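Local coordinates for protein Cys-Gly metallodipeptidase DUG1 (Saccharomyces cerevisiae, PDB 4G1P) that hydrolyses the dipeptide Cys-Gly as a zinc- or manganese-dependent M20-family homodimer and serves as catalytic component of the glutathione-degrading complex, at residues A[261-273]-A[347-361]. Sequence-based numbering, arbitrary orientation.
With CYS (cysteine), chain E.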
loop_
_atom_site.group_PDB
_atom_site.type_symbol
_atom_site.label_atom_id
_atom_site.label_comp_id
_atom_site.label_asym_id
_atom_site.label_seq_id
_atom_site.Cartn_x
_atom_site.Cartn_y
_atom_site.Cartn_z
ATOM N N LYS A 261 8.315 -22.431 -8.435
ATOM C CA LYS A 261 9.649 -22.555 -9.003
ATOM C C LYS A 261 10.343 -21.202 -9.110
ATOM O O LYS A 261 9.895 -20.318 -9.832
ATOM C CB LYS A 261 9.625 -23.255 -10.368
ATOM C CG LYS A 261 11.018 -23.727 -10.811
ATOM C CD LYS A 261 11.234 -23.660 -12.322
ATOM C CE LYS A 261 10.819 -24.945 -13.022
ATOM N NZ LYS A 261 11.217 -24.927 -14.462
ATOM N N ILE A 262 11.433 -21.037 -8.377
ATOM C CA ILE A 262 12.219 -19.823 -8.486
ATOM C C ILE A 262 12.891 -19.798 -9.857
ATOM O O ILE A 262 13.396 -20.816 -10.320
ATOM C CB ILE A 262 13.239 -19.737 -7.353
ATOM C CG1 ILE A 262 12.513 -19.846 -6.010
ATOM C CG2 ILE A 262 14.039 -18.448 -7.434
ATOM C CD1 ILE A 262 13.413 -19.696 -4.810
ATOM N N LEU A 263 12.877 -18.642 -10.514
ATOM C CA LEU A 263 13.314 -18.550 -11.898
ATOM C C LEU A 263 14.630 -17.832 -12.033
ATOM O O LEU A 263 15.045 -17.489 -13.130
ATOM C CB LEU A 263 12.260 -17.843 -12.738
ATOM C CG LEU A 263 10.917 -18.544 -12.645
ATOM C CD1 LEU A 263 9.875 -17.824 -13.442
ATOM C CD2 LEU A 263 11.048 -19.974 -13.113
ATOM N N ILE A 264 15.299 -17.609 -10.920
ATOM C CA ILE A 264 16.562 -16.906 -10.967
ATOM C C ILE A 264 17.685 -17.889 -11.240
ATOM O O ILE A 264 17.843 -18.861 -10.515
ATOM C CB ILE A 264 16.805 -16.176 -9.656
ATOM C CG1 ILE A 264 15.799 -15.029 -9.521
ATOM C CG2 ILE A 264 18.230 -15.682 -9.583
ATOM C CD1 ILE A 264 15.816 -14.360 -8.174
ATOM N N ASP A 265 18.456 -17.653 -12.295
ATOM C CA ASP A 265 19.579 -18.530 -12.620
ATOM C C ASP A 265 20.598 -18.586 -11.494
ATOM O O ASP A 265 20.938 -17.571 -10.889
ATOM C CB ASP A 265 20.299 -18.068 -13.898
ATOM C CG ASP A 265 19.585 -18.497 -15.161
ATOM O OD1 ASP A 265 18.776 -19.452 -15.088
ATOM O OD2 ASP A 265 19.834 -17.881 -16.229
ATOM N N GLY A 266 21.099 -19.783 -11.226
ATOM C CA GLY A 266 22.227 -19.924 -10.330
ATOM C C GLY A 266 21.886 -20.483 -8.974
ATOM O O GLY A 266 22.775 -20.959 -8.281
ATOM N N ILE A 267 20.611 -20.452 -8.597
ATOM C CA ILE A 267 20.244 -20.816 -7.233
ATOM C C ILE A 267 20.253 -22.322 -6.999
ATOM O O ILE A 267 20.844 -22.809 -6.020
ATOM C CB ILE A 267 18.887 -20.237 -6.825
ATOM C CG1 ILE A 267 18.894 -18.723 -6.994
ATOM C CG2 ILE A 267 18.588 -20.578 -5.368
ATOM C CD1 ILE A 267 17.700 -18.051 -6.368
ATOM N N ASP A 268 19.599 -23.039 -7.909
ATOM C CA ASP A 268 19.490 -24.494 -7.875
ATOM C C ASP A 268 20.842 -25.177 -7.717
ATOM O O ASP A 268 20.969 -26.188 -7.026
ATOM C CB ASP A 268 18.850 -24.973 -9.167
ATOM C CG ASP A 268 18.167 -26.298 -9.014
ATOM O OD1 ASP A 268 18.874 -27.328 -8.966
ATOM O OD2 ASP A 268 16.918 -26.308 -8.948
ATOM N N GLU A 269 21.851 -24.608 -8.364
ATOM C CA GLU A 269 23.211 -25.130 -8.307
ATOM C C GLU A 269 23.750 -25.108 -6.877
ATOM O O GLU A 269 24.519 -25.977 -6.485
ATOM C CB GLU A 269 24.136 -24.331 -9.249
ATOM C CG GLU A 269 23.826 -24.465 -10.771
ATOM C CD GLU A 269 22.532 -23.760 -11.212
ATOM O OE1 GLU A 269 21.927 -23.044 -10.390
ATOM O OE2 GLU A 269 22.109 -23.924 -12.377
ATOM N N MET A 270 23.331 -24.120 -6.099
ATOM C CA MET A 270 23.812 -23.963 -4.734
ATOM C C MET A 270 23.051 -24.803 -3.734
ATOM O O MET A 270 23.454 -24.894 -2.580
ATOM C CB MET A 270 23.691 -22.511 -4.298
ATOM C CG MET A 270 24.772 -21.609 -4.803
ATOM S SD MET A 270 24.560 -19.992 -4.075
ATOM C CE MET A 270 22.978 -19.540 -4.777
ATOM N N VAL A 271 21.938 -25.384 -4.168
ATOM C CA VAL A 271 21.090 -26.175 -3.285
ATOM C C VAL A 271 21.679 -27.558 -3.004
ATOM O O VAL A 271 21.812 -28.383 -3.907
ATOM C CB VAL A 271 19.691 -26.338 -3.869
ATOM C CG1 VAL A 271 18.871 -27.327 -3.039
ATOM C CG2 VAL A 271 18.999 -24.992 -3.931
ATOM N N ALA A 272 22.031 -27.805 -1.746
ATOM C CA ALA A 272 22.615 -29.085 -1.353
ATOM C C ALA A 272 21.706 -30.248 -1.748
ATOM O O ALA A 272 20.485 -30.158 -1.640
ATOM C CB ALA A 272 22.899 -29.104 0.144
ATOM N N PRO A 273 22.304 -31.341 -2.238
ATOM C CA PRO A 273 21.519 -32.494 -2.697
ATOM C C PRO A 273 20.917 -33.302 -1.551
ATOM O O PRO A 273 21.412 -33.286 -0.418
ATOM C CB PRO A 273 22.547 -33.333 -3.448
ATOM C CG PRO A 273 23.853 -32.953 -2.829
ATOM C CD PRO A 273 23.742 -31.506 -2.501
ATOM N N ILE A 347 13.702 -14.389 -0.260
ATOM C CA ILE A 347 14.048 -15.767 -0.545
ATOM C C ILE A 347 14.420 -16.495 0.743
ATOM O O ILE A 347 15.239 -16.018 1.538
ATOM C CB ILE A 347 15.199 -15.860 -1.553
ATOM C CG1 ILE A 347 14.821 -15.137 -2.864
ATOM C CG2 ILE A 347 15.540 -17.311 -1.813
ATOM C CD1 ILE A 347 15.943 -15.055 -3.904
ATOM N N ARG A 348 13.785 -17.639 0.963
ATOM C CA ARG A 348 14.153 -18.502 2.076
ATOM C C ARG A 348 15.339 -19.355 1.665
ATOM O O ARG A 348 15.257 -20.133 0.723
ATOM C CB ARG A 348 12.972 -19.378 2.487
ATOM C CG ARG A 348 11.783 -18.590 3.050
ATOM C CD ARG A 348 12.075 -17.985 4.413
ATOM N NE ARG A 348 11.027 -17.052 4.804
ATOM C CZ ARG A 348 10.934 -16.453 5.992
ATOM N NH1 ARG A 348 11.810 -16.710 6.965
ATOM N NH2 ARG A 348 9.932 -15.606 6.215
ATOM N N THR A 349 16.457 -19.194 2.357
ATOM C CA THR A 349 17.661 -19.912 1.967
ATOM C C THR A 349 17.829 -21.250 2.687
ATOM O O THR A 349 17.377 -21.436 3.813
ATOM C CB THR A 349 18.905 -19.055 2.177
ATOM O OG1 THR A 349 19.099 -18.853 3.573
ATOM C CG2 THR A 349 18.726 -17.698 1.508
ATOM N N VAL A 350 18.477 -22.184 2.005
ATOM C CA VAL A 350 18.753 -23.502 2.539
ATOM C C VAL A 350 20.218 -23.788 2.284
ATOM O O VAL A 350 20.874 -23.043 1.554
ATOM C CB VAL A 350 17.927 -24.552 1.810
ATOM C CG1 VAL A 350 16.434 -24.292 2.009
ATOM C CG2 VAL A 350 18.293 -24.563 0.339
ATOM N N PRO A 351 20.758 -24.859 2.888
ATOM C CA PRO A 351 22.105 -25.229 2.445
ATOM C C PRO A 351 22.064 -25.751 0.997
ATOM O O PRO A 351 21.101 -26.412 0.604
ATOM C CB PRO A 351 22.494 -26.335 3.422
ATOM C CG PRO A 351 21.185 -26.888 3.905
ATOM C CD PRO A 351 20.282 -25.717 3.989
ATOM N N ASP A 352 23.084 -25.435 0.208
ATOM C CA ASP A 352 24.217 -24.652 0.679
ATOM C C ASP A 352 24.258 -23.289 0.003
ATOM O O ASP A 352 25.250 -22.956 -0.635
ATOM C CB ASP A 352 25.530 -25.386 0.381
ATOM C CG ASP A 352 25.444 -26.888 0.643
ATOM O OD1 ASP A 352 25.046 -27.290 1.760
ATOM O OD2 ASP A 352 25.765 -27.667 -0.282
ATOM N N MET A 353 23.198 -22.497 0.142
ATOM C CA MET A 353 23.132 -21.196 -0.528
ATOM C C MET A 353 23.990 -20.133 0.164
ATOM O O MET A 353 23.839 -19.894 1.357
ATOM C CB MET A 353 21.679 -20.730 -0.626
ATOM C CG MET A 353 20.824 -21.636 -1.473
ATOM S SD MET A 353 19.057 -21.352 -1.289
ATOM C CE MET A 353 18.940 -19.655 -1.869
ATOM N N ASP A 354 24.902 -19.508 -0.575
ATOM C CA ASP A 354 25.699 -18.411 -0.027
ATOM C C ASP A 354 24.939 -17.090 -0.159
ATOM O O ASP A 354 24.414 -16.779 -1.232
ATOM C CB ASP A 354 27.058 -18.317 -0.734
ATOM C CG ASP A 354 27.897 -17.134 -0.249
ATOM O OD1 ASP A 354 28.028 -16.932 0.977
ATOM O OD2 ASP A 354 28.420 -16.387 -1.101
ATOM N N SER A 355 24.889 -16.320 0.925
ATOM C CA SER A 355 24.139 -15.068 0.955
ATOM C C SER A 355 24.587 -14.138 -0.167
ATOM O O SER A 355 23.783 -13.754 -1.032
ATOM C CB SER A 355 24.297 -14.378 2.314
ATOM O OG SER A 355 23.468 -13.228 2.421
ATOM N N GLU A 356 25.878 -13.807 -0.143
ATOM C CA GLU A 356 26.528 -12.980 -1.158
ATOM C C GLU A 356 26.185 -13.384 -2.590
ATOM O O GLU A 356 25.639 -12.588 -3.356
ATOM C CB GLU A 356 28.036 -13.067 -0.986
ATOM C CG GLU A 356 28.748 -11.737 -0.998
ATOM C CD GLU A 356 28.734 -11.076 0.358
ATOM O OE1 GLU A 356 28.040 -11.604 1.255
ATOM O OE2 GLU A 356 29.423 -10.041 0.532
ATOM N N LYS A 357 26.515 -14.622 -2.953
ATOM C CA LYS A 357 26.248 -15.102 -4.306
ATOM C C LYS A 357 24.768 -14.992 -4.685
ATOM O O LYS A 357 24.429 -14.648 -5.817
ATOM C CB LYS A 357 26.748 -16.540 -4.503
ATOM C CG LYS A 357 26.681 -16.997 -5.970
ATOM C CD LYS A 357 27.320 -18.374 -6.193
ATOM C CE LYS A 357 27.180 -18.859 -7.651
ATOM N NZ LYS A 357 26.064 -19.852 -7.862
ATOM N N LEU A 358 23.894 -15.287 -3.732
ATOM C CA LEU A 358 22.467 -15.248 -3.982
ATOM C C LEU A 358 22.068 -13.832 -4.358
ATOM O O LEU A 358 21.316 -13.614 -5.308
ATOM C CB LEU A 358 21.695 -15.696 -2.748
ATOM C CG LEU A 358 20.184 -15.564 -2.889
ATOM C CD1 LEU A 358 19.705 -16.348 -4.061
ATOM C CD2 LEU A 358 19.497 -16.032 -1.657
ATOM N N THR A 359 22.592 -12.874 -3.608
ATOM C CA THR A 359 22.322 -11.474 -3.861
ATOM C C THR A 359 22.815 -11.031 -5.238
ATOM O O THR A 359 22.130 -10.286 -5.949
ATOM C CB THR A 359 22.944 -10.614 -2.768
ATOM O OG1 THR A 359 22.185 -10.789 -1.571
ATOM C CG2 THR A 359 22.949 -9.141 -3.154
ATOM N N SER A 360 23.999 -11.497 -5.620
ATOM C CA SER A 360 24.507 -11.200 -6.942
ATOM C C SER A 360 23.586 -11.793 -7.982
ATOM O O SER A 360 23.236 -11.130 -8.962
ATOM C CB SER A 360 25.910 -11.753 -7.125
ATOM O OG SER A 360 26.831 -11.014 -6.348
ATOM N N LEU A 361 23.181 -13.039 -7.770
ATOM C CA LEU A 361 22.345 -13.707 -8.756
ATOM C C LEU A 361 21.037 -12.955 -8.911
ATOM O O LEU A 361 20.518 -12.829 -10.015
ATOM C CB LEU A 361 22.075 -15.146 -8.351
ATOM C CG LEU A 361 23.290 -16.067 -8.417
ATOM C CD1 LEU A 361 22.997 -17.389 -7.684
ATOM C CD2 LEU A 361 23.719 -16.307 -9.872
HETATM N N CYS E . 10.307 -13.027 10.864
HETATM C CA CYS E . 10.928 -12.935 9.557
HETATM C C CYS E . 10.804 -14.288 8.852
HETATM O O CYS E . 11.211 -15.320 9.385
HETATM C CB CYS E . 12.384 -12.480 9.678
HETATM S SG CYS E . 13.217 -12.280 8.133
#
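In the lid domain of this M20 peptidase, the connection from strand 340-349, with M353, and the first turns of helix 355-371, with L358, pack on I267, which opens the short, weakly bonded helix 267-270. Two backbone hydrogen bonds join the segments: D352 N to M270 O (2.9 Å, in the carbonyl plane) and A272 N to P351 O (2.9 Å), about the cis peptide before D352. M270 carries the apolar side: bent at chi3 (-64°), it sets SD against D354 N in a weak bond of 3.5 Å and its methyl CE tip to tip with L361 CD1, 3.6 Å away. I267 divides its branches, CD1 meeting L358 CD1 at 3.5 Å and CG2 meeting M353 CE at 3.6 Å. From the strand, R348 extends its guanidinium to the bound cysteine, whose O lies near the guanidinium plane, at its edge, 2.9 Å from NH1 in a nearly straight bond (168°). R348 NH2 hydrogen-bonds S234 OG of the second subunit. With an alanine here both donors go, which is likely to leave the ligand carbonyl and the S234 hydroxyl of the second subunit without these partners. I262, I264 and I347 rest on L319 of strand 318-325, while L358 packs on strand 210-226 and P351 on strand 378-391.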